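Local atomic coordinates of TetR/AcrR family transcriptional regulator (Bradyrhizobium diazoefficiens, PDB entry 6G8G), a protein that probably represses transcription as a TetR-family DNA-binding regulator and responds to flavonoids, binding genistein in its C-terminal domain. Residues 29-32 with 33-37; 92-95 with 96-100. One frame throughout, in Å; residues are numbered along the deposited sequence.

Contact 1 (29-32 with 33-37); sequences AAWQ and LFLEQ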
ATOM      1  N   ALA A  29     -17.156 -17.480  14.828  1.00 78.31           N
ATOM      2  CA  ALA A  29     -16.268 -18.625  14.990  1.00 79.24           C
ATOM      3  C   ALA A  29     -15.333 -18.794  13.782  1.00 76.54           C
ATOM      4  O   ALA A  29     -14.171 -19.200  13.925  1.00 79.03           O
ATOM      5  CB  ALA A  29     -17.078 -19.885  15.205  1.00 76.64           C
ATOM      6  N   ALA A  30     -15.861 -18.499  12.604  1.00 70.61           N
ATOM      7  CA  ALA A  30     -15.108 -18.649  11.384  1.00 69.52           C
ATOM      8  C   ALA A  30     -14.082 -17.570  11.309  1.00 64.41           C
ATOM      9  O   ALA A  30     -12.962 -17.800  10.886  1.00 65.69           O
ATOM     10  CB  ALA A  30     -16.028 -18.579  10.185  1.00 69.11           C
ATOM     11  N   TRP A  31     -14.461 -16.379  11.718  1.00 66.13           N
ATOM     12  CA  TRP A  31     -13.514 -15.268  11.722  1.00 75.01           C
ATOM     13  C   TRP A  31     -12.308 -15.659  12.582  1.00 72.64           C
ATOM     14  O   TRP A  31     -11.167 -15.578  12.140  1.00 68.83           O
ATOM     15  CB  TRP A  31     -14.234 -14.015  12.237  1.00 83.82           C
ATOM     16  CG  TRP A  31     -13.461 -12.806  12.364  1.00 94.15           C
ATOM     17  CD1 TRP A  31     -13.280 -12.029  13.492  1.00105.47           C
ATOM     18  CD2 TRP A  31     -12.780 -12.169  11.321  1.00107.02           C
ATOM     19  NE1 TRP A  31     -12.506 -10.940  13.194  1.00107.70           N
ATOM     20  CE2 TRP A  31     -12.181 -11.001  11.865  1.00109.72           C
ATOM     21  CE3 TRP A  31     -12.598 -12.471   9.962  1.00114.75           C
ATOM     22  CZ2 TRP A  31     -11.419 -10.141  11.100  1.00116.48           C
ATOM     23  CZ3 TRP A  31     -11.843 -11.624   9.207  1.00130.02           C
ATOM     24  CH2 TRP A  31     -11.257 -10.463   9.774  1.00135.04           C
ATOM     25  N   GLN A  32     -12.583 -16.139  13.790  1.00 69.74           N
ATOM     26  CA  GLN A  32     -11.548 -16.549  14.707  1.00 72.73           C
ATOM     27  C   GLN A  32     -10.583 -17.541  14.050  1.00 71.51           C
ATOM     28  O   GLN A  32      -9.367 -17.379  14.121  1.00 79.31           O
ATOM     29  CB  GLN A  32     -12.181 -17.182  15.929  1.00 87.01           C
ATOM     30  CG  GLN A  32     -11.199 -17.606  17.014  1.00 98.21           C
ATOM     31  CD  GLN A  32     -10.395 -16.490  17.646  1.00114.29           C
ATOM     32  OE1 GLN A  32     -10.775 -15.974  18.696  1.00134.62           O
ATOM     33  NE2 GLN A  32      -9.233 -16.155  17.057  1.00109.26           N
ATOM     34  N   LEU A  33     -11.108 -18.570  13.414  1.00 64.77           N
ATOM     35  CA  LEU A  33     -10.240 -19.564  12.814  1.00 69.76           C
ATOM     36  C   LEU A  33      -9.455 -19.047  11.615  1.00 67.03           C
ATOM     37  O   LEU A  33      -8.286 -19.386  11.428  1.00 71.74           O
ATOM     38  CB  LEU A  33     -11.043 -20.800  12.399  1.00 76.54           C
ATOM     39  CG  LEU A  33     -11.516 -21.665  13.574  1.00 80.89           C
ATOM     40  CD1 LEU A  33     -12.533 -22.699  13.136  1.00 81.20           C
ATOM     41  CD2 LEU A  33     -10.323 -22.366  14.208  1.00 87.43           C
ATOM     42  N   PHE A  34     -10.094 -18.235  10.792  1.00 64.07           N
ATOM     43  CA  PHE A  34      -9.422 -17.713   9.640  1.00 64.68           C
ATOM     44  C   PHE A  34      -8.221 -16.896  10.096  1.00 69.75           C
ATOM     45  O   PHE A  34      -7.162 -16.956   9.461  1.00 70.35           O
ATOM     46  CB  PHE A  34     -10.353 -16.856   8.775  1.00 62.04           C
ATOM     47  CG  PHE A  34     -11.445 -17.622   8.102  1.00 57.96           C
ATOM     48  CD1 PHE A  34     -11.339 -18.972   7.863  1.00 60.87           C
ATOM     49  CD2 PHE A  34     -12.577 -16.983   7.694  1.00 59.23           C
ATOM     50  CE1 PHE A  34     -12.377 -19.674   7.267  1.00 60.51           C
ATOM     51  CE2 PHE A  34     -13.612 -17.680   7.104  1.00 58.11           C
ATOM     52  CZ  PHE A  34     -13.512 -19.026   6.885  1.00 55.95           C
ATOM     53  N   LEU A  35      -8.355 -16.136  11.181  1.00 71.95           N
ATOM     54  CA  LEU A  35      -7.193 -15.351  11.574  1.00 79.17           C
ATOM     55  C   LEU A  35      -6.203 -16.168  12.379  1.00 82.26           C
ATOM     56  O   LEU A  35      -5.024 -15.930  12.236  1.00 90.37           O
ATOM     57  CB  LEU A  35      -7.432 -13.928  12.091  1.00 79.70           C
ATOM     58  CG  LEU A  35      -8.727 -13.580  12.733  1.00 81.48           C
ATOM     59  CD1 LEU A  35      -8.797 -14.254  14.079  1.00 89.12           C
ATOM     60  CD2 LEU A  35      -8.820 -12.077  12.855  1.00 82.12           C
ATOM     61  N   GLU A  36      -6.639 -17.172  13.138  1.00 86.82           N
ATOM     62  CA  GLU A  36      -5.681 -18.110  13.776  1.00 92.09           C
ATOM     63  C   GLU A  36      -4.866 -18.868  12.724  1.00 85.71           C
ATOM     64  O   GLU A  36      -3.651 -18.798  12.730  1.00 90.77           O
ATOM     65  CB  GLU A  36      -6.372 -19.139  14.692  1.00 93.80           C
ATOM     66  CG  GLU A  36      -6.771 -18.663  16.104  1.00101.53           C
ATOM     67  CD  GLU A  36      -7.682 -19.658  16.868  1.00 98.99           C
ATOM     68  OE1 GLU A  36      -8.569 -19.222  17.635  1.00 94.60           O
ATOM     69  OE2 GLU A  36      -7.517 -20.881  16.714  1.00 98.42           O
ATOM     70  N   GLN A  37      -5.551 -19.492  11.776  1.00 86.35           N
ATOM     71  CA  GLN A  37      -4.964 -20.507  10.901  1.00 87.62           C
ATOM     72  C   GLN A  37      -4.869 -20.189   9.412  1.00 84.65           C
ATOM     73  O   GLN A  37      -4.239 -20.928   8.673  1.00 80.96           O
ATOM     74  CB  GLN A  37      -5.831 -21.740  10.974  1.00 93.77           C
ATOM     75  CG  GLN A  37      -5.641 -22.592  12.195  1.00101.06           C
ATOM     76  CD  GLN A  37      -6.850 -23.490  12.412  1.00105.19           C
ATOM     77  OE1 GLN A  37      -7.677 -23.656  11.518  1.00 95.08           O
ATOM     78  NE2 GLN A  37      -6.968 -24.058  13.603  1.00108.53           N
TER

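Contact 2 (92-95 with 96-100); sequences GLSE and ALRDF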
ATOM      1  N   GLY A  92     -18.860  23.849   3.437  1.00 69.95           N
ATOM      2  CA  GLY A  92     -17.625  24.344   2.864  1.00 61.26           C
ATOM      3  C   GLY A  92     -16.923  23.200   2.142  1.00 61.75           C
ATOM      4  O   GLY A  92     -16.854  22.060   2.626  1.00 66.76           O
ATOM      5  N   LEU A  93     -16.403  23.494   0.968  1.00 58.97           N
ATOM      6  CA  LEU A  93     -15.650  22.527   0.198  1.00 59.09           C
ATOM      7  C   LEU A  93     -14.473  21.946   0.963  1.00 60.24           C
ATOM      8  O   LEU A  93     -14.339  20.719   1.050  1.00 62.41           O
ATOM      9  CB  LEU A  93     -15.131  23.196  -1.069  1.00 60.88           C
ATOM     10  CG  LEU A  93     -14.340  22.305  -2.005  1.00 61.34           C
ATOM     11  CD1 LEU A  93     -15.165  21.105  -2.434  1.00 60.26           C
ATOM     12  CD2 LEU A  93     -13.945  23.148  -3.192  1.00 67.25           C
ATOM     13  N   SER A  94     -13.581  22.813   1.444  1.00 59.06           N
ATOM     14  CA  SER A  94     -12.420  22.368   2.205  1.00 59.89           C
ATOM     15  C   SER A  94     -12.792  21.538   3.444  1.00 61.93           C
ATOM     16  O   SER A  94     -12.226  20.487   3.672  1.00 58.54           O
ATOM     17  CB  SER A  94     -11.572  23.567   2.623  1.00 60.40           C
ATOM     18  OG  SER A  94     -10.679  23.935   1.594  1.00 61.52           O
ATOM     19  N   GLU A  95     -13.732  22.020   4.244  1.00 65.53           N
ATOM     20  CA  GLU A  95     -14.054  21.341   5.497  1.00 70.05           C
ATOM     21  C   GLU A  95     -14.664  19.999   5.239  1.00 65.99           C
ATOM     22  O   GLU A  95     -14.496  19.073   6.013  1.00 62.12           O
ATOM     23  CB  GLU A  95     -14.966  22.180   6.365  1.00 78.61           C
ATOM     24  CG  GLU A  95     -14.285  23.422   6.882  1.00 98.53           C
ATOM     25  CD  GLU A  95     -14.631  24.697   6.086  1.00111.86           C
ATOM     26  OE1 GLU A  95     -14.762  24.650   4.837  1.00105.88           O
ATOM     27  OE2 GLU A  95     -14.808  25.756   6.729  1.00118.84           O
ATOM     28  N   ALA A  96     -15.383  19.887   4.141  1.00 63.42           N
ATOM     29  CA  ALA A  96     -16.020  18.634   3.814  1.00 60.39           C
ATOM     30  C   ALA A  96     -14.976  17.581   3.425  1.00 59.80           C
ATOM     31  O   ALA A  96     -15.019  16.431   3.898  1.00 58.66           O
ATOM     32  CB  ALA A  96     -17.003  18.842   2.699  1.00 61.56           C
ATOM     33  N   LEU A  97     -14.038  17.983   2.578  1.00 54.23           N
ATOM     34  CA  LEU A  97     -12.977  17.099   2.185  1.00 53.91           C
ATOM     35  C   LEU A  97     -12.094  16.788   3.371  1.00 51.77           C
ATOM     36  O   LEU A  97     -11.629  15.657   3.538  1.00 52.38           O
ATOM     37  CB  LEU A  97     -12.151  17.727   1.063  1.00 57.10           C
ATOM     38  CG  LEU A  97     -12.902  17.843  -0.260  1.00 59.44           C
ATOM     39  CD1 LEU A  97     -12.158  18.714  -1.244  1.00 60.37           C
ATOM     40  CD2 LEU A  97     -13.161  16.485  -0.884  1.00 59.36           C
ATOM     41  N   ARG A  98     -11.836  17.801   4.170  1.00 51.31           N
ATOM     42  CA  ARG A  98     -10.921  17.662   5.260  1.00 55.29           C
ATOM     43  C   ARG A  98     -11.514  16.639   6.180  1.00 59.02           C
ATOM     44  O   ARG A  98     -10.822  15.750   6.673  1.00 60.40           O
ATOM     45  CB  ARG A  98     -10.678  19.020   5.925  1.00 60.61           C
ATOM     46  CG  ARG A  98      -9.750  18.958   7.110  1.00 69.34           C
ATOM     47  CD  ARG A  98      -9.384  20.302   7.751  1.00 73.20           C
ATOM     48  NE  ARG A  98      -8.769  21.218   6.803  1.00 73.14           N
ATOM     49  CZ  ARG A  98      -9.339  22.306   6.306  1.00 78.74           C
ATOM     50  NH1 ARG A  98     -10.579  22.664   6.671  1.00 82.82           N
ATOM     51  NH2 ARG A  98      -8.650  23.041   5.445  1.00 73.84           N
ATOM     52  N   ASP A  99     -12.823  16.694   6.368  1.00 65.47           N
ATOM     53  CA  ASP A  99     -13.478  15.761   7.291  1.00 66.40           C
ATOM     54  C   ASP A  99     -13.467  14.314   6.726  1.00 58.17           C
ATOM     55  O   ASP A  99     -13.212  13.346   7.433  1.00 49.27           O
ATOM     56  CB  ASP A  99     -14.893  16.254   7.602  1.00 78.94           C
ATOM     57  CG  ASP A  99     -15.644  15.337   8.573  1.00105.79           C
ATOM     58  OD1 ASP A  99     -15.020  14.848   9.551  1.00133.04           O
ATOM     59  OD2 ASP A  99     -16.852  15.079   8.350  1.00113.97           O
ATOM     60  N   PHE A 100     -13.700  14.191   5.436  1.00 54.30           N
ATOM     61  CA  PHE A 100     -13.696  12.890   4.813  1.00 52.15           C
ATOM     62  C   PHE A 100     -12.302  12.285   4.907  1.00 52.13           C
ATOM     63  O   PHE A 100     -12.127  11.125   5.272  1.00 47.80           O
ATOM     64  CB  PHE A 100     -14.135  13.030   3.355  1.00 52.18           C
ATOM     65  CG  PHE A 100     -14.355  11.718   2.661  1.00 53.90           C
ATOM     66  CD1 PHE A 100     -15.595  11.102   2.702  1.00 57.09           C
ATOM     67  CD2 PHE A 100     -13.332  11.093   1.985  1.00 53.50           C
ATOM     68  CE1 PHE A 100     -15.814   9.891   2.078  1.00 56.24           C
ATOM     69  CE2 PHE A 100     -13.552   9.885   1.346  1.00 56.51           C
ATOM     70  CZ  PHE A 100     -14.790   9.274   1.398  1.00 54.13           C
TER

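Contact 1 (29-32 with 33-37)
Ala-30 and Phe-34, one helical turn apart, make the packed side of this contact. Ala-30 CB lies 4.0 Å from Phe-34 CE2, and the Ala-30 carbonyl O sits over one face of the ring, toward its rim. Phe-34 N donates to that same Ala-30 O at 2.9 Å. With CG anti to its carbonyl carbon (chi1 -68°), Phe-34 folds its ring back beside the preceding turn, where Phe-39 and Phe-69 meet it edge-to-face. Cutting this side chain back to an alanine is likely to open a gap beside Ala-30 CB and leave Phe-39 and Phe-69 without the ring they meet.

Trp-31 marks the transition outward. Leu-35 CD2 lies over one face of its six-membered ring in a CH-pi contact, 4.0 Å from the centroid, while Phe-116 and Ile-119 of helix 114-121 also touch the indole.

Farther round, Gln-32 and Glu-36 are exposed. Gln-32 bends at chi2, which brings its amide beside the Glu-36 carboxylate, the two planes 43° apart. NE2 of Gln-32 is 3.2 Å from OE1 of Glu-36, but the angle is too poor for a hydrogen bond. The firm link there is the backbone bond from Glu-36 N to Gln-32 O (2.9 Å). This is the i to i+4 pattern of an amphipathic alpha-helix, here the first helix of the TetR-type DNA-binding domain, its inner face set against helices 44-51 and 65-82.

Contact 2 (92-95 with 96-100)
Gly-92 and Ala-96 begin the backbone bonding of this helix start: Ala-96 N donates to Gly-92 O at 3.0 Å. Leu-97 N to Leu-93 O, Arg-98 N to Ser-94 O and Asp-99 N to Glu-95 O continue the i to i+4 series. Of these, Arg-98 N lies 2.8 Å from Ser-94 O. Gly-92 holds the N-cap position with a positive phi of 103°, at which a side chain would be jammed against the preceding carbonyl oxygen.

Apolar contact runs along the buried side. Leu-93 and Leu-97 lie side by side and point the same way, their CD1 atoms 4.0 Å apart. Leu-97 carries CG anti to its carbonyl carbon (chi1 -69°), which leans the branch back over the Leu-93 carbonyl, with CG 3.5 Å from Leu-93 O. Beyond them, Phe-149 of helix 139-155 touches both Ala-96 and Leu-97.

The charged groups form a looser layer. Arg-98 bends at chi3 (-58°), and its guanidinium turns back along the helix. The Ser-94 carbonyl O lies over one of its faces, offset toward the rim, while Glu-95 CG stands at the edge, 3.8 Å from Arg-98 NH1. The Glu-95 carboxylate does not pair with it: OE1 of Glu-95 stays 5.0 Å from Arg-98 NH1, so any attraction between them is probably modest. Instead, Arg-98 NH2 forms a salt bridge with Glu-200 of helix 192-210. The whole makes up the first two turns of an amphipathic helix, glycine at its N-cap, packed into the helical C-terminal domain of a TetR-family regulator.

Contact 1 and contact 2 sit on opposite sides of the chain's centre, each about 20 Å from it, with their own centres 38 Å apart and their nearest atoms about 22 Å apart. They do not touch. Residues 29-37 belong to the DNA-binding part, residues 92-100 to the helical domain that holds the ligand. Phe-108, Pro-180 and Leu-181 line the genistein pocket, and Phe-108 lies near the far end of helix 93-109, the helix that contact 2 begins. Contact 1 reaches across to helix 114-121 through Trp-31 and Phe-34; such junctions between the domains are consistent with ligand binding being passed to the DNA-binding part.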